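Local coordinates for five-membered-cyclitol-phosphate synthase (Streptomyces citricolor, PDB 6K96), which binds nicotinamide-adenine-dinucleotide and a sodium ion and belongs to the myo-inositol-1-phosphate synthase family of Rossmann-fold proteins, at residues I5-L19 / L120-L132. Sequence-based numbering, arbitrary orientation.
With NA (sodium ion), chain H; NAD (nicotinamide-adenine-dinucleotide), chain G.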
ATOM      1  N   ILE B   5      -2.084  41.742  10.234  1.00 55.35           N
ATOM      2  CA  ILE B   5      -3.488  41.655   9.720  1.00 55.33           C
ATOM      3  C   ILE B   5      -4.478  41.544  10.888  1.00 55.31           C
ATOM      4  O   ILE B   5      -4.374  40.578  11.667  1.00 56.20           O
ATOM      5  CB  ILE B   5      -3.726  40.435   8.817  1.00 54.18           C
ATOM      6  CG1 ILE B   5      -2.843  40.390   7.567  1.00 55.20           C
ATOM      7  CG2 ILE B   5      -5.194  40.379   8.463  1.00 54.22           C
ATOM      8  CD1 ILE B   5      -2.890  39.031   6.851  1.00 53.76           C
ATOM      9  N   ARG B   6      -5.450  42.448  10.950  1.00 53.94           N
ATOM     10  CA  ARG B   6      -6.597  42.376  11.883  1.00 54.13           C
ATOM     11  C   ARG B   6      -7.688  41.510  11.205  1.00 52.69           C
ATOM     12  O   ARG B   6      -8.350  41.963  10.219  1.00 52.86           O
ATOM     13  CB  ARG B   6      -6.999  43.806  12.283  1.00 55.72           C
ATOM     14  CG  ARG B   6      -5.895  44.611  12.962  1.00 55.78           C
ATOM     15  CD  ARG B   6      -6.148  46.110  13.062  1.00 56.83           C
ATOM     16  NE  ARG B   6      -6.252  46.779  11.761  1.00 57.84           N
ATOM     17  CZ  ARG B   6      -5.274  47.398  11.072  1.00 59.54           C
ATOM     18  NH1 ARG B   6      -4.026  47.440  11.522  1.00 61.64           N
ATOM     19  NH2 ARG B   6      -5.543  47.955   9.898  1.00 58.30           N
ATOM     20  N   LEU B   7      -7.848  40.272  11.682  1.00 48.53           N
ATOM     21  CA  LEU B   7      -8.500  39.192  10.911  1.00 46.62           C
ATOM     22  C   LEU B   7      -9.762  38.746  11.643  1.00 44.75           C
ATOM     23  O   LEU B   7      -9.693  38.438  12.832  1.00 42.34           O
ATOM     24  CB  LEU B   7      -7.521  38.033  10.695  1.00 46.98           C
ATOM     25  CG  LEU B   7      -8.066  36.850   9.887  1.00 45.92           C
ATOM     26  CD1 LEU B   7      -8.183  37.192   8.415  1.00 45.82           C
ATOM     27  CD2 LEU B   7      -7.198  35.618  10.089  1.00 45.24           C
ATOM     28  N   ALA B   8     -10.879  38.775  10.912  1.00 44.53           N
ATOM     29  CA  ALA B   8     -12.229  38.452  11.413  1.00 44.13           C
ATOM     30  C   ALA B   8     -12.618  37.102  10.816  1.00 43.00           C
ATOM     31  O   ALA B   8     -12.155  36.806   9.689  1.00 41.53           O
ATOM     32  CB  ALA B   8     -13.205  39.531  11.048  1.00 44.46           C
ATOM     33  N   VAL B   9     -13.431  36.332  11.535  1.00 41.38           N
ATOM     34  CA  VAL B   9     -13.653  34.902  11.218  1.00 40.52           C
ATOM     35  C   VAL B   9     -15.143  34.642  11.279  1.00 40.21           C
ATOM     36  O   VAL B   9     -15.758  34.858  12.321  1.00 41.03           O
ATOM     37  CB  VAL B   9     -12.856  34.030  12.206  1.00 41.16           C
ATOM     38  CG1 VAL B   9     -13.506  32.677  12.442  1.00 40.71           C
ATOM     39  CG2 VAL B   9     -11.381  33.898  11.783  1.00 40.64           C
ATOM     40  N   ALA B  10     -15.716  34.184  10.191  1.00 39.22           N
ATOM     41  CA  ALA B  10     -17.100  33.702  10.206  1.00 39.02           C
ATOM     42  C   ALA B  10     -16.969  32.188  10.184  1.00 37.99           C
ATOM     43  O   ALA B  10     -16.622  31.648   9.154  1.00 37.97           O
ATOM     44  CB  ALA B  10     -17.886  34.286   9.043  1.00 38.72           C
ATOM     45  N   GLY B  11     -17.152  31.568  11.340  1.00 38.26           N
ATOM     46  CA  GLY B  11     -17.018  30.114  11.552  1.00 37.52           C
ATOM     47  C   GLY B  11     -15.677  29.781  12.202  1.00 36.79           C
ATOM     48  O   GLY B  11     -14.647  29.944  11.533  1.00 36.22           O
ATOM     49  N   VAL B  12     -15.709  29.307  13.442  1.00 36.40           N
ATOM     50  CA  VAL B  12     -14.503  28.917  14.213  1.00 36.10           C
ATOM     51  C   VAL B  12     -14.368  27.398  14.209  1.00 35.02           C
ATOM     52  O   VAL B  12     -14.578  26.772  15.252  1.00 35.03           O
ATOM     53  CB  VAL B  12     -14.560  29.490  15.629  1.00 36.60           C
ATOM     54  CG1 VAL B  12     -13.213  29.297  16.345  1.00 36.28           C
ATOM     55  CG2 VAL B  12     -14.999  30.937  15.560  1.00 36.28           C
ATOM     56  N   GLY B  13     -14.016  26.873  13.047  1.00 34.30           N
ATOM     57  CA  GLY B  13     -13.877  25.431  12.810  1.00 33.79           C
ATOM     58  C   GLY B  13     -12.443  24.922  12.901  1.00 33.16           C
ATOM     59  O   GLY B  13     -11.546  25.566  13.482  1.00 31.43           O
ATOM     60  N   ASN B  14     -12.283  23.698  12.404  1.00 33.32           N
ATOM     61  CA  ASN B  14     -10.959  23.049  12.231  1.00 32.54           C
ATOM     62  C   ASN B  14     -10.026  24.029  11.507  1.00 31.79           C
ATOM     63  O   ASN B  14      -8.921  24.233  12.011  1.00 32.25           O
ATOM     64  CB  ASN B  14     -11.146  21.676  11.616  1.00 32.02           C
ATOM     65  CG  ASN B  14     -11.655  20.704  12.642  1.00 32.21           C
ATOM     66  OD1 ASN B  14     -11.437  20.918  13.832  1.00 33.30           O
ATOM     67  ND2 ASN B  14     -12.293  19.640  12.204  1.00 31.36           N
ATOM     68  N   ASN B  15     -10.492  24.711  10.455  1.00 30.70           N
ATOM     69  CA  ASN B  15      -9.622  25.594   9.628  1.00 29.73           C
ATOM     70  C   ASN B  15      -8.973  26.693  10.507  1.00 30.65           C
ATOM     71  O   ASN B  15      -7.779  27.094  10.249  1.00 32.00           O
ATOM     72  CB  ASN B  15     -10.366  26.132   8.416  1.00 28.72           C
ATOM     73  CG  ASN B  15     -10.741  25.104   7.360  1.00 27.94           C
ATOM     74  OD1 ASN B  15     -10.526  23.894   7.525  1.00 27.24           O
ATOM     75  ND2 ASN B  15     -11.319  25.579   6.252  1.00 26.88           N
ATOM     76  N   ILE B  16      -9.682  27.221  11.487  1.00 31.44           N
ATOM     77  CA  ILE B  16      -9.217  28.386  12.299  1.00 32.12           C
ATOM     78  C   ILE B  16      -8.417  27.845  13.477  1.00 32.44           C
ATOM     79  O   ILE B  16      -7.501  28.521  13.930  1.00 32.63           O
ATOM     80  CB  ILE B  16     -10.375  29.253  12.812  1.00 32.86           C
ATOM     81  CG1 ILE B  16     -11.340  29.662  11.700  1.00 33.21           C
ATOM     82  CG2 ILE B  16      -9.825  30.456  13.564  1.00 33.43           C
ATOM     83  CD1 ILE B  16     -10.668  30.418  10.594  1.00 33.62           C
ATOM     84  N   SER B  17      -8.728  26.653  13.957  1.00 33.03           N
ATOM     85  CA  SER B  17      -7.861  25.945  14.945  1.00 33.43           C
ATOM     86  C   SER B  17      -6.477  25.828  14.354  1.00 33.00           C
ATOM     87  O   SER B  17      -5.533  26.244  15.011  1.00 33.73           O
ATOM     88  CB  SER B  17      -8.383  24.598  15.306  1.00 33.77           C
ATOM     89  OG  SER B  17      -7.471  23.934  16.149  1.00 34.79           O
ATOM     90  N   ALA B  18      -6.424  25.374  13.104  1.00 32.86           N
ATOM     91  CA  ALA B  18      -5.199  25.172  12.312  1.00 33.26           C
ATOM     92  C   ALA B  18      -4.499  26.501  12.069  1.00 34.06           C
ATOM     93  O   ALA B  18      -3.288  26.555  12.276  1.00 36.90           O
ATOM     94  CB  ALA B  18      -5.527  24.454  11.038  1.00 32.82           C
ATOM     95  N   LEU B  19      -5.208  27.549  11.706  1.00 34.56           N
ATOM     96  CA  LEU B  19      -4.590  28.844  11.343  1.00 35.84           C
ATOM     97  C   LEU B  19      -3.997  29.530  12.576  1.00 37.37           C
ATOM     98  O   LEU B  19      -2.914  30.145  12.461  1.00 37.41           O
ATOM     99  CB  LEU B  19      -5.641  29.754  10.703  1.00 34.89           C
ATOM    100  CG  LEU B  19      -5.061  31.025  10.114  1.00 34.55           C
ATOM    101  CD1 LEU B  19      -4.337  30.729   8.828  1.00 34.13           C
ATOM    102  CD2 LEU B  19      -6.148  32.038   9.881  1.00 35.66           C
ATOM    103  N   LEU B 120     -17.375  44.485  12.789  1.00 61.81           N
ATOM    104  CA  LEU B 120     -16.278  44.561  11.788  1.00 60.67           C
ATOM    105  C   LEU B 120     -15.671  45.975  11.805  1.00 63.96           C
ATOM    106  O   LEU B 120     -14.397  46.107  11.701  1.00 64.24           O
ATOM    107  CB  LEU B 120     -16.803  44.223  10.393  1.00 57.24           C
ATOM    108  CG  LEU B 120     -17.363  42.824  10.150  1.00 54.06           C
ATOM    109  CD1 LEU B 120     -17.701  42.676   8.678  1.00 53.52           C
ATOM    110  CD2 LEU B 120     -16.423  41.709  10.548  1.00 53.80           C
ATOM    111  N   ARG B 121     -16.529  46.998  11.937  1.00 65.97           N
ATOM    112  CA  ARG B 121     -16.104  48.427  11.964  1.00 69.94           C
ATOM    113  C   ARG B 121     -15.328  48.703  13.269  1.00 71.01           C
ATOM    114  O   ARG B 121     -14.267  49.373  13.199  1.00 69.92           O
ATOM    115  CB  ARG B 121     -17.313  49.341  11.729  1.00 71.72           C
ATOM    116  CG  ARG B 121     -16.986  50.829  11.624  1.00 74.80           C
ATOM    117  CD  ARG B 121     -16.816  51.501  12.989  1.00 77.64           C
ATOM    118  NE  ARG B 121     -17.295  52.886  13.091  1.00 78.64           N
ATOM    119  CZ  ARG B 121     -17.567  53.531  14.231  1.00 78.25           C
ATOM    120  NH1 ARG B 121     -17.438  52.931  15.407  1.00 76.09           N
ATOM    121  NH2 ARG B 121     -17.982  54.786  14.183  1.00 78.47           N
ATOM    122  N   GLU B 122     -15.813  48.186  14.401  1.00 72.82           N
ATOM    123  CA  GLU B 122     -15.307  48.504  15.765  1.00 77.47           C
ATOM    124  C   GLU B 122     -13.957  47.813  15.979  1.00 75.77           C
ATOM    125  O   GLU B 122     -13.042  48.461  16.536  1.00 73.86           O
ATOM    126  CB  GLU B 122     -16.331  48.092  16.836  1.00 82.25           C
ATOM    127  CG  GLU B 122     -15.717  47.799  18.208  1.00 85.97           C
ATOM    128  CD  GLU B 122     -16.520  46.854  19.105  1.00 90.73           C
ATOM    129  OE1 GLU B 122     -15.915  45.876  19.643  1.00 88.86           O
ATOM    130  OE2 GLU B 122     -17.752  47.091  19.268  1.00 90.11           O
ATOM    131  N   SER B 123     -13.858  46.544  15.563  1.00 75.01           N
ATOM    132  CA  SER B 123     -12.641  45.698  15.669  1.00 72.28           C
ATOM    133  C   SER B 123     -11.595  46.133  14.655  1.00 69.88           C
ATOM    134  O   SER B 123     -10.499  45.580  14.700  1.00 70.00           O
ATOM    135  CB  SER B 123     -12.975  44.255  15.468  1.00 73.40           C
ATOM    136  OG  SER B 123     -14.246  43.972  16.037  1.00 75.79           O
ATOM    137  N   LYS B 124     -11.932  47.065  13.771  1.00 70.27           N
ATOM    138  CA  LYS B 124     -10.995  47.584  12.746  1.00 71.93           C
ATOM    139  C   LYS B 124     -10.441  46.400  11.945  1.00 68.27           C
ATOM    140  O   LYS B 124      -9.275  46.458  11.527  1.00 65.68           O
ATOM    141  CB  LYS B 124      -9.864  48.410  13.380  1.00 72.05           C
ATOM    142  CG  LYS B 124      -8.912  49.043  12.360  1.00 73.28           C
ATOM    143  CD  LYS B 124      -8.494  50.504  12.609  1.00 75.60           C
ATOM    144  CE  LYS B 124      -7.562  51.048  11.540  1.00 74.78           C
ATOM    145  NZ  LYS B 124      -6.148  50.704  11.821  1.00 74.74           N
ATOM    146  N   ALA B 125     -11.258  45.373  11.722  1.00 64.16           N
ATOM    147  CA  ALA B 125     -10.882  44.208  10.899  1.00 61.63           C
ATOM    148  C   ALA B 125     -10.520  44.686   9.487  1.00 58.11           C
ATOM    149  O   ALA B 125     -11.000  45.754   9.047  1.00 59.50           O
ATOM    150  CB  ALA B 125     -12.014  43.208  10.902  1.00 63.62           C
ATOM    151  N   GLU B 126      -9.629  43.956   8.835  1.00 55.29           N
ATOM    152  CA  GLU B 126      -9.169  44.269   7.466  1.00 53.78           C
ATOM    153  C   GLU B 126      -9.724  43.210   6.533  1.00 51.95           C
ATOM    154  O   GLU B 126     -10.047  43.546   5.367  1.00 54.94           O
ATOM    155  CB  GLU B 126      -7.652  44.251   7.370  1.00 54.77           C
ATOM    156  CG  GLU B 126      -6.960  45.437   8.005  1.00 57.14           C
ATOM    157  CD  GLU B 126      -5.473  45.487   7.660  1.00 59.02           C
ATOM    158  OE1 GLU B 126      -4.664  44.822   8.376  1.00 61.92           O
ATOM    159  OE2 GLU B 126      -5.115  46.166   6.679  1.00 59.42           O
ATOM    160  N   VAL B 127      -9.840  41.991   7.050  1.00 47.81           N
ATOM    161  CA  VAL B 127     -10.227  40.785   6.275  1.00 44.33           C
ATOM    162  C   VAL B 127     -11.277  40.061   7.100  1.00 42.29           C
ATOM    163  O   VAL B 127     -11.046  39.832   8.305  1.00 42.53           O
ATOM    164  CB  VAL B 127      -9.009  39.879   6.011  1.00 44.08           C
ATOM    165  CG1 VAL B 127      -9.407  38.634   5.241  1.00 44.21           C
ATOM    166  CG2 VAL B 127      -7.873  40.598   5.299  1.00 43.75           C
ATOM    167  N   LEU B 128     -12.373  39.674   6.469  1.00 40.72           N
ATOM    168  CA  LEU B 128     -13.308  38.696   7.056  1.00 39.09           C
ATOM    169  C   LEU B 128     -13.105  37.382   6.311  1.00 38.28           C
ATOM    170  O   LEU B 128     -13.236  37.385   5.090  1.00 38.85           O
ATOM    171  CB  LEU B 128     -14.746  39.185   6.936  1.00 39.02           C
ATOM    172  CG  LEU B 128     -15.746  38.144   7.431  1.00 38.41           C
ATOM    173  CD1 LEU B 128     -15.647  37.974   8.915  1.00 38.16           C
ATOM    174  CD2 LEU B 128     -17.145  38.489   7.049  1.00 38.76           C
ATOM    175  N   LEU B 129     -12.697  36.336   7.027  1.00 38.01           N
ATOM    176  CA  LEU B 129     -12.548  34.948   6.520  1.00 37.57           C
ATOM    177  C   LEU B 129     -13.866  34.188   6.733  1.00 37.59           C
ATOM    178  O   LEU B 129     -14.257  33.887   7.904  1.00 38.71           O
ATOM    179  CB  LEU B 129     -11.393  34.260   7.259  1.00 38.01           C
ATOM    180  CG  LEU B 129     -11.107  32.818   6.836  1.00 37.32           C
ATOM    181  CD1 LEU B 129     -10.673  32.756   5.378  1.00 37.06           C
ATOM    182  CD2 LEU B 129     -10.069  32.199   7.749  1.00 37.89           C
ATOM    183  N   TYR B 130     -14.525  33.854   5.635  1.00 36.14           N
ATOM    184  CA  TYR B 130     -15.759  33.064   5.646  1.00 35.54           C
ATOM    185  C   TYR B 130     -15.402  31.592   5.676  1.00 34.93           C
ATOM    186  O   TYR B 130     -14.903  31.073   4.645  1.00 36.16           O
ATOM    187  CB  TYR B 130     -16.584  33.409   4.407  1.00 35.64           C
ATOM    188  CG  TYR B 130     -17.863  32.622   4.290  1.00 35.22           C
ATOM    189  CD1 TYR B 130     -18.952  32.932   5.092  1.00 35.54           C
ATOM    190  CD2 TYR B 130     -17.979  31.558   3.409  1.00 34.92           C
ATOM    191  CE1 TYR B 130     -20.148  32.229   4.990  1.00 35.82           C
ATOM    192  CE2 TYR B 130     -19.161  30.835   3.314  1.00 35.74           C
ATOM    193  CZ  TYR B 130     -20.259  31.183   4.091  1.00 35.62           C
ATOM    194  OH  TYR B 130     -21.434  30.500   3.978  1.00 35.54           O
ATOM    195  N   SER B 131     -15.662  30.915   6.770  1.00 34.49           N
ATOM    196  CA  SER B 131     -15.157  29.527   6.928  1.00 34.95           C
ATOM    197  C   SER B 131     -16.253  28.640   7.510  1.00 34.19           C
ATOM    198  O   SER B 131     -15.946  27.768   8.347  1.00 35.49           O
ATOM    199  CB  SER B 131     -13.912  29.497   7.776  1.00 36.27           C
ATOM    200  OG  SER B 131     -13.074  28.388   7.415  1.00 38.66           O
ATOM    201  N   LEU B 132     -17.468  28.815   7.016  1.00 32.68           N
ATOM    202  CA  LEU B 132     -18.671  28.048   7.423  1.00 32.05           C
ATOM    203  C   LEU B 132     -18.706  26.724   6.675  1.00 30.28           C
ATOM    204  O   LEU B 132     -17.976  26.508   5.710  1.00 28.70           O
ATOM    205  CB  LEU B 132     -19.932  28.863   7.074  1.00 33.23           C
ATOM    206  CG  LEU B 132     -20.464  29.812   8.151  1.00 34.08           C
ATOM    207  CD1 LEU B 132     -19.488  30.952   8.339  1.00 34.59           C
ATOM    208  CD2 LEU B 132     -21.814  30.363   7.767  1.00 34.79           C
TER
HETATM  209 NA    NA H 401     -11.196  21.571   7.392  1.00 27.09          NA
HETATM  210  PA  NAD G 400     -15.790  23.193  10.419  1.00 29.78           P
HETATM  211  O1A NAD G 400     -17.004  22.353  10.317  1.00 29.76           O
HETATM  212  O2A NAD G 400     -14.709  22.665  11.321  1.00 30.34           O
HETATM  213  O5B NAD G 400     -16.062  24.716  10.726  1.00 30.93           O
HETATM  214  C5B NAD G 400     -17.431  25.138  10.527  1.00 33.59           C
HETATM  215  C4B NAD G 400     -17.790  26.151  11.582  1.00 35.21           C
HETATM  216  O4B NAD G 400     -18.893  27.027  11.173  1.00 36.59           O
HETATM  217  C3B NAD G 400     -18.248  25.508  12.895  1.00 36.05           C
HETATM  218  O3B NAD G 400     -17.636  26.205  13.973  1.00 36.05           O
HETATM  219  C2B NAD G 400     -19.750  25.780  12.876  1.00 37.11           C
HETATM  220  O2B NAD G 400     -20.159  25.597  14.201  1.00 37.92           O
HETATM  221  C1B NAD G 400     -19.718  27.206  12.315  1.00 37.63           C
HETATM  222  N9A NAD G 400     -20.969  27.785  11.868  1.00 39.08           N
HETATM  223  C8A NAD G 400     -22.024  27.059  11.372  1.00 40.23           C
HETATM  224  N7A NAD G 400     -23.009  27.812  10.939  1.00 41.35           N
HETATM  225  C5A NAD G 400     -22.570  29.118  11.129  1.00 40.54           C
HETATM  226  C6A NAD G 400     -23.180  30.359  10.854  1.00 41.38           C
HETATM  227  N6A NAD G 400     -24.377  30.463  10.288  1.00 40.98           N
HETATM  228  N1A NAD G 400     -22.467  31.488  11.120  1.00 42.21           N
HETATM  229  C2A NAD G 400     -21.255  31.341  11.688  1.00 41.28           C
HETATM  230  N3A NAD G 400     -20.600  30.226  12.003  1.00 40.11           N
HETATM  231  C4A NAD G 400     -21.306  29.123  11.691  1.00 40.05           C
HETATM  232  O3  NAD G 400     -15.190  23.326   8.956  1.00 28.66           O
HETATM  233  PN  NAD G 400     -13.658  23.465   8.486  1.00 27.10           P
HETATM  234  O1N NAD G 400     -13.064  24.601   9.225  1.00 27.10           O
HETATM  235  O2N NAD G 400     -13.142  22.060   8.550  1.00 27.21           O
HETATM  236  O5D NAD G 400     -13.867  23.909   6.949  1.00 27.40           O
HETATM  237  C5D NAD G 400     -14.592  25.182   6.697  1.00 27.59           C
HETATM  238  C4D NAD G 400     -14.996  25.248   5.254  1.00 27.48           C
HETATM  239  O4D NAD G 400     -13.845  25.283   4.379  1.00 26.98           O
HETATM  240  C3D NAD G 400     -15.841  24.044   4.814  1.00 27.60           C
HETATM  241  O3D NAD G 400     -16.818  24.522   3.915  1.00 28.24           O
HETATM  242  C2D NAD G 400     -14.857  23.226   3.983  1.00 27.35           C
HETATM  243  O2D NAD G 400     -15.404  22.447   2.935  1.00 27.16           O
HETATM  244  C1D NAD G 400     -14.041  24.334   3.321  1.00 27.20           C
HETATM  245  N1N NAD G 400     -12.773  23.766   2.771  1.00 26.92           N
HETATM  246  C2N NAD G 400     -11.948  22.950   3.616  1.00 26.96           C
HETATM  247  C3N NAD G 400     -10.868  22.246   3.111  1.00 26.33           C
HETATM  248  C7N NAD G 400     -10.021  21.438   4.079  1.00 26.37           C
HETATM  249  O7N NAD G 400     -10.227  21.522   5.283  1.00 26.14           O
HETATM  250  N7N NAD G 400      -9.079  20.645   3.576  1.00 26.09           N
HETATM  251  C4N NAD G 400     -10.634  22.328   1.739  1.00 26.22           C
HETATM  252  C5N NAD G 400     -11.325  23.254   0.967  1.00 26.46           C
HETATM  253  C6N NAD G 400     -12.439  23.895   1.476  1.00 26.73           C
HETATM  254  O   HOH W   1     -13.428  27.203   9.972  1.00 29.05           O
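Ile-5 and Val-127 meet through their CG2 methyls where strand 5-10 and strand 127-130 come together, the central parallel pair of a Rossmann fold with strand order 3-2-1-4-5-6. At Arg-6 the guanidinium is sandwiched between charges. The carboxylate of Glu-126 stacks over one face, the two planes 20° apart; Arg-6 NH2 lies 3.6 Å from Glu-126 OE1, a salt bridge resting on charge alone, and OE1 also pairs with Arg-312. Lys-124 NZ lies over the opposite face, a like charge that the carboxylate probably offsets. A bend at chi3 (-63°) turns the guanidinium edge to Lys-124, whose carbonyl O takes a bond from Arg-6 NE, 3.0 Å long and in the guanidinium plane. Arg-6 O accepts from Glu-126 N, one residue short of the later register, at the entry to the strand. Leu-7 CD1 packs on Val-127 CG1 on one face of the sheet. The regular parallel ladder follows: Ala-8 bonds to Val-127 O and Leu-129 N, its CB on the other face 3.6 Å from Leu-128 CD1; Ala-10 bonds to Leu-129 O and Ser-131 N, its CB meeting Leu-132 CD1. Gly-11 and Gly-13 belong to the glycine-rich turn into helix 14-31, where a water, weakly bonded by Gly-13 N, joins Ser-131 OG to NAD O1N. Asn-14 N and Asn-15 N, the helix's first N-H groups, bind the NAD phosphates. Asn-15 OD1 also binds the sodium ion, which Ser-293 and two NAD oxygens help to hold. In that helix's first turns, Ile-16 CD1 reaches tip to tip toward Leu-129 CD2, 3.4 Å away.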